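Local coordinates for leucine-rich-repeat protein (Methanosarcina barkeri, PDB 4WNR), which binds guanine nucleotides through its Roc G-domain, here joined to part of the COR region, and as a full-length Roco protein probably has serine/threonine kinase activity, at residues A[49-54]-A[120-125]; A[205-211]-A[248-252]; A[104-109]-A[331-335]. All coordinates share one frame. Residue numbers count along the deposited sequence, not the author numbering.

Interaction 1 (A[49-54]-A[120-125]); sequences DGEAGK and VLDSRR. With GDP (guanosine-5'-diphosphate), chain B.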
loop_
_atom_site.group_PDB
_atom_site.type_symbol
_atom_site.label_atom_id
_atom_site.label_comp_id
_atom_site.label_asym_id
_atom_site.label_seq_id
_atom_site.Cartn_x
_atom_site.Cartn_y
_atom_site.Cartn_z
ATOM N N ASP A 49 -11.076 8.968 3.100
ATOM C CA ASP A 49 -11.912 8.521 4.220
ATOM C C ASP A 49 -12.782 7.328 3.846
ATOM O O ASP A 49 -13.048 7.085 2.668
ATOM C CB ASP A 49 -12.813 9.655 4.719
ATOM C CG ASP A 49 -12.042 10.751 5.429
ATOM O OD1 ASP A 49 -11.058 10.441 6.132
ATOM O OD2 ASP A 49 -12.430 11.929 5.292
ATOM N N GLY A 50 -13.219 6.590 4.862
ATOM C CA GLY A 50 -14.122 5.460 4.665
ATOM C C GLY A 50 -15.459 5.919 4.112
ATOM O O GLY A 50 -15.931 7.007 4.441
ATOM N N GLU A 51 -16.057 5.085 3.263
ATOM C CA GLU A 51 -17.327 5.396 2.591
ATOM C C GLU A 51 -17.262 6.709 1.797
ATOM O O GLU A 51 -18.188 7.516 1.835
ATOM C CB GLU A 51 -18.484 5.427 3.599
ATOM C CG GLU A 51 -18.644 4.136 4.389
ATOM C CD GLU A 51 -19.812 4.169 5.359
ATOM O OE1 GLU A 51 -20.377 5.261 5.591
ATOM O OE2 GLU A 51 -20.158 3.095 5.897
ATOM N N ALA A 52 -16.157 6.905 1.082
ATOM C CA ALA A 52 -15.953 8.095 0.249
ATOM C C ALA A 52 -16.171 7.798 -1.234
ATOM O O ALA A 52 -16.723 8.625 -1.960
ATOM C CB ALA A 52 -14.558 8.654 0.466
ATOM N N GLY A 53 -15.726 6.622 -1.673
ATOM C CA GLY A 53 -15.846 6.206 -3.074
ATOM C C GLY A 53 -14.659 5.455 -3.658
ATOM O O GLY A 53 -14.539 5.363 -4.880
ATOM N N LYS A 54 -13.793 4.906 -2.805
ATOM C CA LYS A 54 -12.534 4.306 -3.253
ATOM C C LYS A 54 -12.751 2.980 -3.971
ATOM O O LYS A 54 -12.238 2.770 -5.068
ATOM C CB LYS A 54 -11.592 4.092 -2.067
ATOM C CG LYS A 54 -11.232 5.363 -1.316
ATOM C CD LYS A 54 -10.158 5.122 -0.260
ATOM C CE LYS A 54 -10.619 4.201 0.862
ATOM N NZ LYS A 54 -11.798 4.731 1.606
ATOM N N VAL A 120 -9.636 10.126 -3.005
ATOM C CA VAL A 120 -11.089 10.185 -3.183
ATOM C C VAL A 120 -11.731 10.982 -2.047
ATOM O O VAL A 120 -11.466 10.726 -0.871
ATOM C CB VAL A 120 -11.718 8.781 -3.239
ATOM C CG1 VAL A 120 -13.188 8.869 -3.630
ATOM C CG2 VAL A 120 -10.966 7.896 -4.223
ATOM N N LEU A 121 -12.581 11.939 -2.415
ATOM C CA LEU A 121 -13.247 12.822 -1.456
ATOM C C LEU A 121 -14.754 12.850 -1.683
ATOM O O LEU A 121 -15.246 12.387 -2.713
ATOM C CB LEU A 121 -12.699 14.245 -1.582
ATOM C CG LEU A 121 -11.191 14.429 -1.408
ATOM C CD1 LEU A 121 -10.789 15.841 -1.806
ATOM C CD2 LEU A 121 -10.762 14.130 0.021
ATOM N N ASP A 122 -15.476 13.395 -0.710
ATOM C CA ASP A 122 -16.920 13.627 -0.833
ATOM C C ASP A 122 -17.365 14.822 0.014
ATOM O O ASP A 122 -16.607 15.320 0.849
ATOM C CB ASP A 122 -17.716 12.370 -0.462
ATOM C CG ASP A 122 -17.517 11.946 0.978
ATOM O OD1 ASP A 122 -16.440 12.223 1.546
ATOM O OD2 ASP A 122 -18.442 11.323 1.540
ATOM N N SER A 123 -18.599 15.263 -0.208
ATOM C CA SER A 123 -19.113 16.495 0.400
ATOM C C SER A 123 -19.358 16.381 1.905
ATOM O O SER A 123 -18.940 17.253 2.668
ATOM C CB SER A 123 -20.407 16.930 -0.293
ATOM O OG SER A 123 -21.373 15.893 -0.260
ATOM N N ARG A 124 -20.025 15.304 2.319
ATOM C CA ARG A 124 -20.462 15.131 3.713
ATOM C C ARG A 124 -19.379 15.492 4.733
ATOM O O ARG A 124 -19.647 16.196 5.708
ATOM C CB ARG A 124 -20.961 13.701 3.954
ATOM C CG ARG A 124 -22.308 13.406 3.305
ATOM C CD ARG A 124 -23.003 12.208 3.937
ATOM N NE ARG A 124 -22.373 10.937 3.582
ATOM C CZ ARG A 124 -22.553 10.288 2.431
ATOM N NH1 ARG A 124 -23.343 10.779 1.479
ATOM N NH2 ARG A 124 -21.931 9.134 2.225
ATOM N N ARG A 125 -18.161 15.010 4.499
ATOM C CA ARG A 125 -17.014 15.379 5.327
ATOM C C ARG A 125 -16.415 16.680 4.796
ATOM O O ARG A 125 -15.713 16.686 3.783
ATOM C CB ARG A 125 -15.977 14.257 5.339
ATOM C CG ARG A 125 -16.504 12.971 5.956
ATOM C CD ARG A 125 -15.555 11.801 5.759
ATOM N NE ARG A 125 -16.231 10.524 5.978
ATOM C CZ ARG A 125 -17.059 9.939 5.112
ATOM N NH1 ARG A 125 -17.338 10.506 3.940
ATOM N NH2 ARG A 125 -17.621 8.777 5.422
HETATM P PB GDP B . -15.052 2.963 0.418
HETATM O O1B GDP B . -15.091 4.399 -0.307
HETATM O O2B GDP B . -13.746 2.227 -0.155
HETATM O O3B GDP B . -14.990 3.098 1.892
HETATM O O3A GDP B . -16.271 2.044 -0.090
HETATM P PA GDP B . -17.462 2.565 -1.039
HETATM O O1A GDP B . -16.983 3.472 -2.100
HETATM O O2A GDP B . -18.067 1.206 -1.657
HETATM O "O5'" GDP B . -18.610 3.169 -0.082
HETATM C "C5'" GDP B . -19.303 4.316 -0.462
HETATM C "C4'" GDP B . -20.817 4.029 -0.368
HETATM O "O4'" GDP B . -21.511 5.056 -1.108
HETATM C "C3'" GDP B . -21.232 2.714 -1.025
HETATM O "O3'" GDP B . -22.483 2.271 -0.477
HETATM C "C2'" GDP B . -21.391 3.089 -2.477
HETATM O "O2'" GDP B . -22.398 2.278 -3.105
HETATM C "C1'" GDP B . -21.853 4.539 -2.424
HETATM N N9 GDP B . -21.215 5.384 -3.479
HETATM C C8 GDP B . -19.963 5.348 -3.933
HETATM N N7 GDP B . -19.830 6.277 -4.870
HETATM C C5 GDP B . -20.996 6.900 -5.005
HETATM C C6 GDP B . -21.372 7.897 -5.808
HETATM O O6 GDP B . -20.585 8.409 -6.601
HETATM N N1 GDP B . -22.684 8.371 -5.744
HETATM C C2 GDP B . -23.568 7.779 -4.834
HETATM N N2 GDP B . -24.824 8.204 -4.748
HETATM N N3 GDP B . -23.130 6.779 -4.052
HETATM C C4 GDP B . -21.858 6.346 -4.139
#
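Val-120 pushes its side chain under the turn 49-54 that wraps the β-phosphate of GDP: its CG1 lies 3.7 Å from Gly-53 C and 4.3 Å from Ala-52 CB, its CG2 3.9 Å from Lys-54 CG, and 89 Å² of its surface is covered. The turn is the P-loop (Walker A) of the Roc G-domain. Its amides point at the phosphate, with Gly-53 N and Lys-54 N 2.7 and 2.9 Å from GDP O1B and Glu-51 N 2.6 Å from GDP O3B. Gly-53, at the N-cap position, has phi/psi of 141/18°; a CB there would collide with the preceding carbonyl oxygen and crowd Val-120 CG1, so glycine is required. Lys-54 curls back, NZ donating to Asp-49 O at 2.9 Å, which closes the turn on itself. At the outer end Arg-125 covers the loop. Its NH1 forms a salt bridge with Asp-122 OD2 at 2.8 Å, and its NH2 sits 2.6 Å from Gly-50 O, which lies over the guanidinium face, too poor an angle for a hydrogen bond. Arg-124 pairs with Glu-154, beyond these segments. Strand 116-121 runs parallel to both 36-47 and 145-149, with backbone bonds from Val-120 to Val-47 and from Leu-121 to Ala-148, so the P-loop passes over the end of 116-121 on its way from strand 36-47 to helix 54-62.

Interaction 2 (A[205-211]-A[248-252]); sequences IEWAKSW and TLVDF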
loop_
_atom_site.group_PDB
_atom_site.type_symbol
_atom_site.label_atom_id
_atom_site.label_comp_id
_atom_site.label_asym_id
_atom_site.label_seq_id
_atom_site.Cartn_x
_atom_site.Cartn_y
_atom_site.Cartn_z
ATOM N N ILE A 205 12.830 3.755 -16.316
ATOM C CA ILE A 205 13.897 2.920 -15.755
ATOM C C ILE A 205 13.774 1.481 -16.263
ATOM O O ILE A 205 12.668 0.955 -16.410
ATOM C CB ILE A 205 13.895 2.951 -14.207
ATOM C CG1 ILE A 205 14.251 4.360 -13.714
ATOM C CG2 ILE A 205 14.881 1.933 -13.636
ATOM C CD1 ILE A 205 14.134 4.557 -12.214
ATOM N N GLU A 206 14.923 0.858 -16.522
ATOM C CA GLU A 206 14.978 -0.489 -17.097
ATOM C C GLU A 206 15.820 -1.440 -16.245
ATOM O O GLU A 206 16.782 -1.029 -15.593
ATOM C CB GLU A 206 15.499 -0.444 -18.539
ATOM C CG GLU A 206 16.774 0.366 -18.739
ATOM C CD GLU A 206 17.254 0.374 -20.180
ATOM O OE1 GLU A 206 16.425 0.182 -21.097
ATOM O OE2 GLU A 206 18.467 0.582 -20.399
ATOM N N TRP A 207 15.438 -2.716 -16.272
ATOM C CA TRP A 207 16.003 -3.750 -15.402
ATOM C C TRP A 207 16.714 -4.841 -16.190
ATOM O O TRP A 207 16.442 -5.040 -17.372
ATOM C CB TRP A 207 14.875 -4.417 -14.614
ATOM C CG TRP A 207 14.432 -3.703 -13.382
ATOM C CD1 TRP A 207 14.722 -2.420 -13.013
ATOM C CD2 TRP A 207 13.578 -4.231 -12.365
ATOM N NE1 TRP A 207 14.116 -2.126 -11.817
ATOM C CE2 TRP A 207 13.404 -3.220 -11.400
ATOM C CE3 TRP A 207 12.945 -5.466 -12.174
ATOM C CZ2 TRP A 207 12.627 -3.405 -10.259
ATOM C CZ3 TRP A 207 12.173 -5.648 -11.038
ATOM C CH2 TRP A 207 12.021 -4.622 -10.094
ATOM N N ALA A 208 17.602 -5.564 -15.513
ATOM C CA ALA A 208 18.197 -6.782 -16.063
ATOM C C ALA A 208 17.196 -7.930 -15.971
ATOM O O ALA A 208 16.213 -7.850 -15.233
ATOM C CB ALA A 208 19.472 -7.134 -15.316
ATOM N N LYS A 209 17.455 -8.999 -16.718
ATOM C CA LYS A 209 16.559 -10.164 -16.747
ATOM C C LYS A 209 16.455 -10.856 -15.387
ATOM O O LYS A 209 15.387 -11.340 -15.014
ATOM C CB LYS A 209 17.022 -11.177 -17.800
ATOM C CG LYS A 209 16.877 -10.690 -19.233
ATOM C CD LYS A 209 17.577 -11.615 -20.218
ATOM C CE LYS A 209 19.087 -11.423 -20.198
ATOM N NZ LYS A 209 19.773 -12.268 -21.213
ATOM N N SER A 210 17.568 -10.897 -14.659
ATOM C CA SER A 210 17.622 -11.548 -13.346
ATOM C C SER A 210 16.701 -10.883 -12.318
ATOM O O SER A 210 16.117 -11.560 -11.473
ATOM C CB SER A 210 19.061 -11.564 -12.820
ATOM O OG SER A 210 19.625 -10.262 -12.837
ATOM N N TRP A 211 16.572 -9.561 -12.403
ATOM C CA TRP A 211 15.725 -8.795 -11.484
ATOM C C TRP A 211 14.240 -9.134 -11.669
ATOM O O TRP A 211 13.488 -9.185 -10.696
ATOM C CB TRP A 211 15.961 -7.290 -11.663
ATOM C CG TRP A 211 17.287 -6.806 -11.121
ATOM C CD1 TRP A 211 18.453 -7.513 -11.048
ATOM C CD2 TRP A 211 17.579 -5.503 -10.600
ATOM N NE1 TRP A 211 19.447 -6.737 -10.505
ATOM C CE2 TRP A 211 18.938 -5.497 -10.223
ATOM C CE3 TRP A 211 16.821 -4.340 -10.413
ATOM C CZ2 TRP A 211 19.558 -4.375 -9.668
ATOM C CZ3 TRP A 211 17.440 -3.223 -9.861
ATOM C CH2 TRP A 211 18.795 -3.250 -9.496
ATOM N N THR A 248 19.093 -2.427 -3.817
ATOM C CA THR A 248 18.371 -1.559 -4.747
ATOM C C THR A 248 17.078 -2.235 -5.205
ATOM O O THR A 248 16.067 -1.570 -5.427
ATOM C CB THR A 248 19.235 -1.213 -5.977
ATOM O OG1 THR A 248 20.451 -0.593 -5.543
ATOM C CG2 THR A 248 18.504 -0.261 -6.923
ATOM N N LEU A 249 17.120 -3.559 -5.324
ATOM C CA LEU A 249 15.985 -4.342 -5.811
ATOM C C LEU A 249 14.821 -4.383 -4.814
ATOM O O LEU A 249 13.665 -4.266 -5.217
ATOM C CB LEU A 249 16.441 -5.763 -6.165
ATOM C CG LEU A 249 15.404 -6.738 -6.734
ATOM C CD1 LEU A 249 14.662 -6.149 -7.925
ATOM C CD2 LEU A 249 16.078 -8.046 -7.126
ATOM N N VAL A 250 15.121 -4.552 -3.526
ATOM C CA VAL A 250 14.073 -4.565 -2.485
ATOM C C VAL A 250 13.365 -3.219 -2.356
ATOM O O VAL A 250 12.163 -3.177 -2.086
ATOM C CB VAL A 250 14.588 -4.992 -1.085
ATOM C CG1 VAL A 250 14.987 -6.452 -1.087
ATOM C CG2 VAL A 250 15.746 -4.123 -0.611
ATOM N N ASP A 251 14.111 -2.131 -2.538
ATOM C CA ASP A 251 13.534 -0.786 -2.517
ATOM C C ASP A 251 12.492 -0.627 -3.621
ATOM O O ASP A 251 11.429 -0.048 -3.397
ATOM C CB ASP A 251 14.624 0.280 -2.661
ATOM C CG ASP A 251 15.519 0.376 -1.433
ATOM O OD1 ASP A 251 15.535 -0.571 -0.619
ATOM O OD2 ASP A 251 16.213 1.404 -1.280
ATOM N N PHE A 252 12.801 -1.151 -4.806
ATOM C CA PHE A 252 11.846 -1.181 -5.913
ATOM C C PHE A 252 10.668 -2.101 -5.602
ATOM O O PHE A 252 9.513 -1.691 -5.693
ATOM C CB PHE A 252 12.519 -1.649 -7.208
ATOM C CG PHE A 252 13.113 -0.537 -8.029
ATOM C CD1 PHE A 252 12.294 0.354 -8.711
ATOM C CD2 PHE A 252 14.490 -0.397 -8.146
ATOM C CE1 PHE A 252 12.836 1.374 -9.476
ATOM C CE2 PHE A 252 15.037 0.621 -8.910
ATOM C CZ PHE A 252 14.209 1.507 -9.576
#
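At the junction of the Roc G-domain with COR, the strand-to-helix turn 205-211 packs its side chains on helix 243-256 in an apolar contact. Trp-211, Leu-249 and Phe-252 each have close to 80 Å² covered. Leu-249 touches both indoles, lying in the angle they make: its CD1 is 3.8 Å from Trp-211 CE3 and 4.2 Å from the centroid of the Trp-207 six-membered ring, 27° off that ring's normal, a CH-pi contact, while its CD2 lies over a face of Trp-211. Phe-252, one helical turn further, meets Trp-207 in a T-shaped pair. The edge of the indole points at the phenyl face, with 5.1 Å between the centroids of the Trp-207 five-membered ring and the Phe-252 ring and 79° between planes. Arg-114 makes a cation-pi contact with Phe-252. Trp-207 also bonds through its backbone to Lys-37 of strand 36-47, so the helix packs against an extension of the G-domain sheet. At the rim of the phenyl ring, near its plane, Ile-205 CD1 stops 4.0 Å from Phe-252 CZ.

Interaction 3 (A[104-109]-A[331-335]); sequences HATHQF and KFELC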
loop_
_atom_site.group_PDB
_atom_site.type_symbol
_atom_site.label_atom_id
_atom_site.label_comp_id
_atom_site.label_asym_id
_atom_site.label_seq_id
_atom_site.Cartn_x
_atom_site.Cartn_y
_atom_site.Cartn_z
ATOM N N HIS A 104 -8.113 2.172 11.765
ATOM C CA HIS A 104 -6.961 1.832 12.606
ATOM C C HIS A 104 -5.632 2.366 12.063
ATOM O O HIS A 104 -4.601 2.231 12.720
ATOM C CB HIS A 104 -6.863 0.317 12.784
ATOM C CG HIS A 104 -8.055 -0.287 13.459
ATOM N ND1 HIS A 104 -8.458 0.079 14.726
ATOM C CD2 HIS A 104 -8.925 -1.239 13.048
ATOM C CE1 HIS A 104 -9.529 -0.617 15.062
ATOM N NE2 HIS A 104 -9.833 -1.425 14.063
ATOM N N ALA A 105 -5.664 2.949 10.865
ATOM C CA ALA A 105 -4.488 3.567 10.234
ATOM C C ALA A 105 -3.389 2.563 9.860
ATOM O O ALA A 105 -2.209 2.917 9.811
ATOM C CB ALA A 105 -3.928 4.680 11.116
ATOM N N THR A 106 -3.781 1.322 9.575
ATOM C CA THR A 106 -2.831 0.285 9.157
ATOM C C THR A 106 -2.458 0.403 7.675
ATOM O O THR A 106 -1.534 -0.266 7.207
ATOM C CB THR A 106 -3.370 -1.133 9.426
ATOM O OG1 THR A 106 -4.617 -1.316 8.748
ATOM C CG2 THR A 106 -3.564 -1.359 10.917
ATOM N N HIS A 107 -3.181 1.246 6.940
ATOM C CA HIS A 107 -2.849 1.546 5.545
ATOM C C HIS A 107 -1.487 2.235 5.416
ATOM O O HIS A 107 -0.842 2.150 4.372
ATOM C CB HIS A 107 -3.933 2.417 4.904
ATOM C CG HIS A 107 -3.961 3.824 5.412
ATOM N ND1 HIS A 107 -4.599 4.182 6.580
ATOM C CD2 HIS A 107 -3.430 4.964 4.910
ATOM C CE1 HIS A 107 -4.460 5.481 6.775
ATOM N NE2 HIS A 107 -3.753 5.979 5.776
ATOM N N GLN A 108 -1.063 2.912 6.483
ATOM C CA GLN A 108 0.243 3.579 6.541
ATOM C C GLN A 108 1.425 2.649 6.245
ATOM O O GLN A 108 2.463 3.101 5.756
ATOM C CB GLN A 108 0.448 4.220 7.916
ATOM C CG GLN A 108 -0.403 5.452 8.172
ATOM C CD GLN A 108 -0.225 5.989 9.581
ATOM O OE1 GLN A 108 -0.486 5.286 10.557
ATOM N NE2 GLN A 108 0.222 7.238 9.695
ATOM N N PHE A 109 1.268 1.358 6.534
ATOM C CA PHE A 109 2.343 0.382 6.313
ATOM C C PHE A 109 2.654 0.214 4.823
ATOM O O PHE A 109 3.778 -0.127 4.451
ATOM C CB PHE A 109 2.000 -1.002 6.899
ATOM C CG PHE A 109 1.440 -0.979 8.300
ATOM C CD1 PHE A 109 1.762 0.034 9.197
ATOM C CD2 PHE A 109 0.606 -2.004 8.731
ATOM C CE1 PHE A 109 1.240 0.038 10.482
ATOM C CE2 PHE A 109 0.087 -2.009 10.014
ATOM C CZ PHE A 109 0.404 -0.989 10.891
ATOM N N LYS A 331 6.312 2.509 15.132
ATOM C CA LYS A 331 6.806 3.383 14.065
ATOM C C LYS A 331 5.740 4.366 13.587
ATOM O O LYS A 331 6.007 5.561 13.455
ATOM C CB LYS A 331 7.297 2.544 12.879
ATOM C CG LYS A 331 8.198 3.292 11.912
ATOM C CD LYS A 331 8.304 2.566 10.581
ATOM C CE LYS A 331 9.548 2.978 9.809
ATOM N NZ LYS A 331 9.691 4.455 9.676
ATOM N N PHE A 332 4.536 3.853 13.336
ATOM C CA PHE A 332 3.436 4.661 12.797
ATOM C C PHE A 332 2.467 5.174 13.871
ATOM O O PHE A 332 1.347 5.581 13.559
ATOM C CB PHE A 332 2.682 3.863 11.734
ATOM C CG PHE A 332 3.525 3.499 10.547
ATOM C CD1 PHE A 332 3.773 4.427 9.547
ATOM C CD2 PHE A 332 4.077 2.232 10.432
ATOM C CE1 PHE A 332 4.552 4.097 8.450
ATOM C CE2 PHE A 332 4.855 1.896 9.336
ATOM C CZ PHE A 332 5.094 2.830 8.344
ATOM N N GLU A 333 2.910 5.158 15.128
ATOM C CA GLU A 333 2.169 5.751 16.251
ATOM C C GLU A 333 0.808 5.096 16.525
ATOM O O GLU A 333 -0.157 5.770 16.883
ATOM C CB GLU A 333 2.012 7.265 16.055
ATOM C CG GLU A 333 3.320 7.982 15.752
ATOM C CD GLU A 333 3.182 9.492 15.765
ATOM O OE1 GLU A 333 2.546 10.028 16.697
ATOM O OE2 GLU A 333 3.720 10.144 14.845
ATOM N N LEU A 334 0.751 3.777 16.358
ATOM C CA LEU A 334 -0.378 2.971 16.830
ATOM C C LEU A 334 -0.074 2.433 18.232
ATOM O O LEU A 334 -0.894 1.739 18.835
ATOM C CB LEU A 334 -0.643 1.800 15.876
ATOM C CG LEU A 334 -1.348 2.106 14.551
ATOM C CD1 LEU A 334 -0.551 3.080 13.698
ATOM C CD2 LEU A 334 -1.599 0.814 13.788
ATOM N N CYS A 335 1.109 2.767 18.739
ATOM C CA CYS A 335 1.605 2.226 19.996
ATOM C C CYS A 335 2.614 3.199 20.607
ATOM O O CYS A 335 3.326 3.897 19.881
ATOM C CB CYS A 335 2.269 0.873 19.737
ATOM S SG CYS A 335 1.969 -0.357 21.016
#
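A Schellman motif ending helix 322-331 of the COR part supplies one side of this Roc-COR contact: Glu-333, with positive phi (63°), is its C-prime residue, and Glu-333 N and Leu-334 N bond back to Lys-330 O and Met-329 O. The reversal places Phe-332 and Leu-334 on the same side, both with CA-to-CB bonds directed toward segment 104-109, while Glu-333 between them points sideways. Phe-332 buries 90 Å². One face of its ring covers the backbone at Gln-108 C and Phe-109 N, and its CD2 comes within 3.4 Å of Phe-109 CD1; the two phenyl planes are inclined at 50° with centroids 5.4 Å apart. Leu-334, with 73 Å² covered, fills the adjoining space, its CD2 lying 3.5 Å from His-104 O, 4.0 Å from Phe-109 CZ and 4.1 Å from Thr-106 CG2. Ala-105 also has positive phi (66°), so the Roc chain turns where it leaves helix 99-104, and the 3-10 turn that follows brings Gln-108 and Phe-109 up to the COR residues. The two segments therefore meet mainly by apolar packing. Around them, Phe-109 also touches Leu-328 of helix 322-331 and Ile-278 of helix 275-286; Thr-106 bonds to Tyr-283 of that second helix, and Gln-108 leans on His-135 and Phe-139 of helix 129-140, which places the contact between Roc and COR helices.

From the N terminus, the P-loop in 49-54 comes first and 104-109 second, before 120-125 returns to the P-loop and closes interaction 1 within the G-domain. Segment 104-109 thus lies inside that loop, but its partner 331-335 comes 222 residues later, so interactions 1 and 3 cross. Interaction 2, between 205-211 and 248-252, opens after interaction 1 has closed and falls wholly within the long span of interaction 3. Interactions 1 and 2 both reach the G-domain sheet, with centres about 36 Å apart on opposite sides of the chain's centre. Interaction 3 joins Roc to COR directly; interaction 2, its centre about 28 Å away, packs a COR helix on a turn whose strand pairs with that sheet.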